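Side-chain contact in mRNA interferase toxin RelE (Escherichia coli, PDB 4FXI), which cleaves mRNA in the ribosomal A site as the toxin of a type II toxin-antitoxin pair, inhibiting translation during amino acid starvation: residues V31-S36 and V71-I76. The protein carries 1 engineered substitution. Numbering follows the deposited sequence.
Sequences VEVLES and VVVFVI
Val33 O accepts a 2.9 Å hydrogen bond from Ser36 N, which links the two residues within segment 31-36. The side chains of Val33 and its neighbour Leu34 meet Val73 on strand 72-78. Their contacts are purely apolar, and Val73 is the shared partner. Leu34 makes the tighter approach. Its CB does not face the strand, yet CD2 reaches it. The torsion chi1 of -66° sets CG beside the backbone N, and the chain is extended at chi2, with CD1 anti to CA. The other methyl, CD2, therefore does the touching. It lies 3.8 Å from Val73 CB and is equally close to Val73 CG2, so it sits against one flank of the branched side chain. The two side chains cross at a slant. Val33 points its CB at the strand and offers CG1. This methyl is 4.3 Å from Val73 CG2, a looser contact. Val73 also points toward the helix, with CG1 anti to its backbone N at chi1 166°. CG2 then lies beside that N, where both helix residues meet it.

The backbone of Leu34 is hydrogen-bonded to Tyr3, just before strand 4-7. Tyr3 and Pro37 also touch the Val73 side chain, and Tyr64 of strand 60-67 touches Val33. The contact thus seats the C-terminal end of helix 20-35 on one face of the RelE-family sheet, over its inner strand 72-78. The side chains of Val33 and Lys52, the inferred proton acceptor, are about 9 Å apart. With only methyl and methine groups meeting, this small contact rests on van der Waals packing and probably on the shedding of water.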
loop_
_atom_site.group_PDB
_atom_site.type_symbol
_atom_site.label_atom_id
_atom_site.label_comp_id
_atom_site.label_asym_id
_atom_site.label_seq_id
_atom_site.Cartn_x
_atom_site.Cartn_y
_atom_site.Cartn_z
ATOM N N VAL A 31 -8.180 1.654 -5.750
ATOM C CA VAL A 31 -8.677 2.110 -7.046
ATOM C C VAL A 31 -8.750 3.644 -7.096
ATOM O O VAL A 31 -8.400 4.250 -8.110
ATOM C CB VAL A 31 -10.025 1.459 -7.387
ATOM C CG1 VAL A 31 -10.644 2.102 -8.628
ATOM C CG2 VAL A 31 -9.816 -0.033 -7.614
ATOM N N GLU A 32 -9.174 4.257 -5.994
ATOM C CA GLU A 32 -9.165 5.724 -5.882
ATOM C C GLU A 32 -7.738 6.266 -5.980
ATOM O O GLU A 32 -7.484 7.291 -6.626
ATOM C CB GLU A 32 -9.781 6.167 -4.554
ATOM C CG GLU A 32 -11.299 5.974 -4.482
ATOM C CD GLU A 32 -11.857 6.189 -3.081
ATOM O OE1 GLU A 32 -13.060 6.493 -2.975
ATOM O OE2 GLU A 32 -11.102 6.058 -2.091
ATOM N N VAL A 33 -6.818 5.589 -5.301
ATOM C CA VAL A 33 -5.403 5.954 -5.346
ATOM C C VAL A 33 -4.866 5.984 -6.774
ATOM O O VAL A 33 -4.168 6.902 -7.151
ATOM C CB VAL A 33 -4.561 5.008 -4.451
ATOM C CG1 VAL A 33 -3.085 5.056 -4.812
ATOM C CG2 VAL A 33 -4.745 5.378 -2.996
ATOM N N LEU A 34 -5.240 5.007 -7.599
ATOM C CA LEU A 34 -4.720 4.968 -8.957
ATOM C C LEU A 34 -5.057 6.216 -9.763
ATOM O O LEU A 34 -4.317 6.593 -10.674
ATOM C CB LEU A 34 -5.227 3.730 -9.714
ATOM C CG LEU A 34 -4.742 2.387 -9.185
ATOM C CD1 LEU A 34 -5.225 1.285 -10.147
ATOM C CD2 LEU A 34 -3.230 2.319 -9.054
ATOM N N GLU A 35 -6.168 6.865 -9.433
ATOM C CA GLU A 35 -6.554 8.072 -10.164
ATOM C C GLU A 35 -5.613 9.241 -9.880
ATOM O O GLU A 35 -5.401 10.091 -10.741
ATOM C CB GLU A 35 -7.999 8.467 -9.860
ATOM C CG GLU A 35 -9.030 7.475 -10.382
ATOM C CD GLU A 35 -8.957 7.292 -11.895
ATOM O OE1 GLU A 35 -8.853 8.307 -12.621
ATOM O OE2 GLU A 35 -8.984 6.130 -12.350
ATOM N N SER A 36 -5.045 9.271 -8.673
ATOM C CA SER A 36 -4.143 10.345 -8.253
ATOM C C SER A 36 -3.463 9.925 -6.943
ATOM O O SER A 36 -3.980 10.181 -5.851
ATOM C CB SER A 36 -4.927 11.645 -8.046
ATOM O OG SER A 36 -4.073 12.710 -7.661
ATOM N N VAL A 71 5.112 5.492 -14.475
ATOM C CA VAL A 71 3.723 5.865 -14.236
ATOM C C VAL A 71 2.995 4.765 -13.462
ATOM O O VAL A 71 1.886 4.362 -13.819
ATOM C CB VAL A 71 2.958 6.153 -15.552
ATOM C CG1 VAL A 71 1.743 7.022 -15.265
ATOM C CG2 VAL A 71 3.861 6.832 -16.562
ATOM N N VAL A 72 3.631 4.270 -12.406
ATOM C CA VAL A 72 3.080 3.132 -11.691
ATOM C C VAL A 72 2.966 3.336 -10.175
ATOM O O VAL A 72 3.798 4.016 -9.547
ATOM C CB VAL A 72 3.885 1.845 -11.994
ATOM C CG1 VAL A 72 5.231 1.889 -11.316
ATOM C CG2 VAL A 72 3.114 0.616 -11.546
ATOM N N VAL A 73 1.905 2.760 -9.611
ATOM C CA VAL A 73 1.734 2.636 -8.168
ATOM C C VAL A 73 2.188 1.232 -7.818
ATOM O O VAL A 73 1.602 0.252 -8.270
ATOM C CB VAL A 73 0.250 2.820 -7.745
ATOM C CG1 VAL A 73 0.009 2.356 -6.301
ATOM C CG2 VAL A 73 -0.177 4.270 -7.928
ATOM N N PHE A 74 3.252 1.141 -7.027
ATOM C CA PHE A 74 3.878 -0.136 -6.708
ATOM C C PHE A 74 3.520 -0.534 -5.288
ATOM O O PHE A 74 3.989 0.071 -4.325
ATOM C CB PHE A 74 5.399 -0.004 -6.873
ATOM C CG PHE A 74 6.157 -1.275 -6.623
ATOM C CD1 PHE A 74 5.885 -2.425 -7.345
ATOM C CD2 PHE A 74 7.169 -1.310 -5.677
ATOM C CE1 PHE A 74 6.597 -3.594 -7.113
ATOM C CE2 PHE A 74 7.878 -2.482 -5.442
ATOM C CZ PHE A 74 7.589 -3.621 -6.163
ATOM N N VAL A 75 2.662 -1.534 -5.144
ATOM C CA VAL A 75 2.259 -1.971 -3.812
ATOM C C VAL A 75 3.372 -2.819 -3.207
ATOM O O VAL A 75 3.706 -3.860 -3.746
ATOM C CB VAL A 75 0.973 -2.801 -3.866
ATOM C CG1 VAL A 75 0.598 -3.299 -2.453
ATOM C CG2 VAL A 75 -0.162 -1.960 -4.459
ATOM N N ILE A 76 3.952 -2.374 -2.093
ATOM C CA ILE A 76 5.089 -3.102 -1.508
ATOM C C ILE A 76 4.765 -3.927 -0.265
ATOM O O ILE A 76 5.480 -4.879 0.059
ATOM C CB ILE A 76 6.213 -2.150 -1.136
ATOM C CG1 ILE A 76 5.694 -1.115 -0.164
ATOM C CG2 ILE A 76 6.730 -1.441 -2.355
ATOM C CD1 ILE A 76 6.641 0.001 0.014
#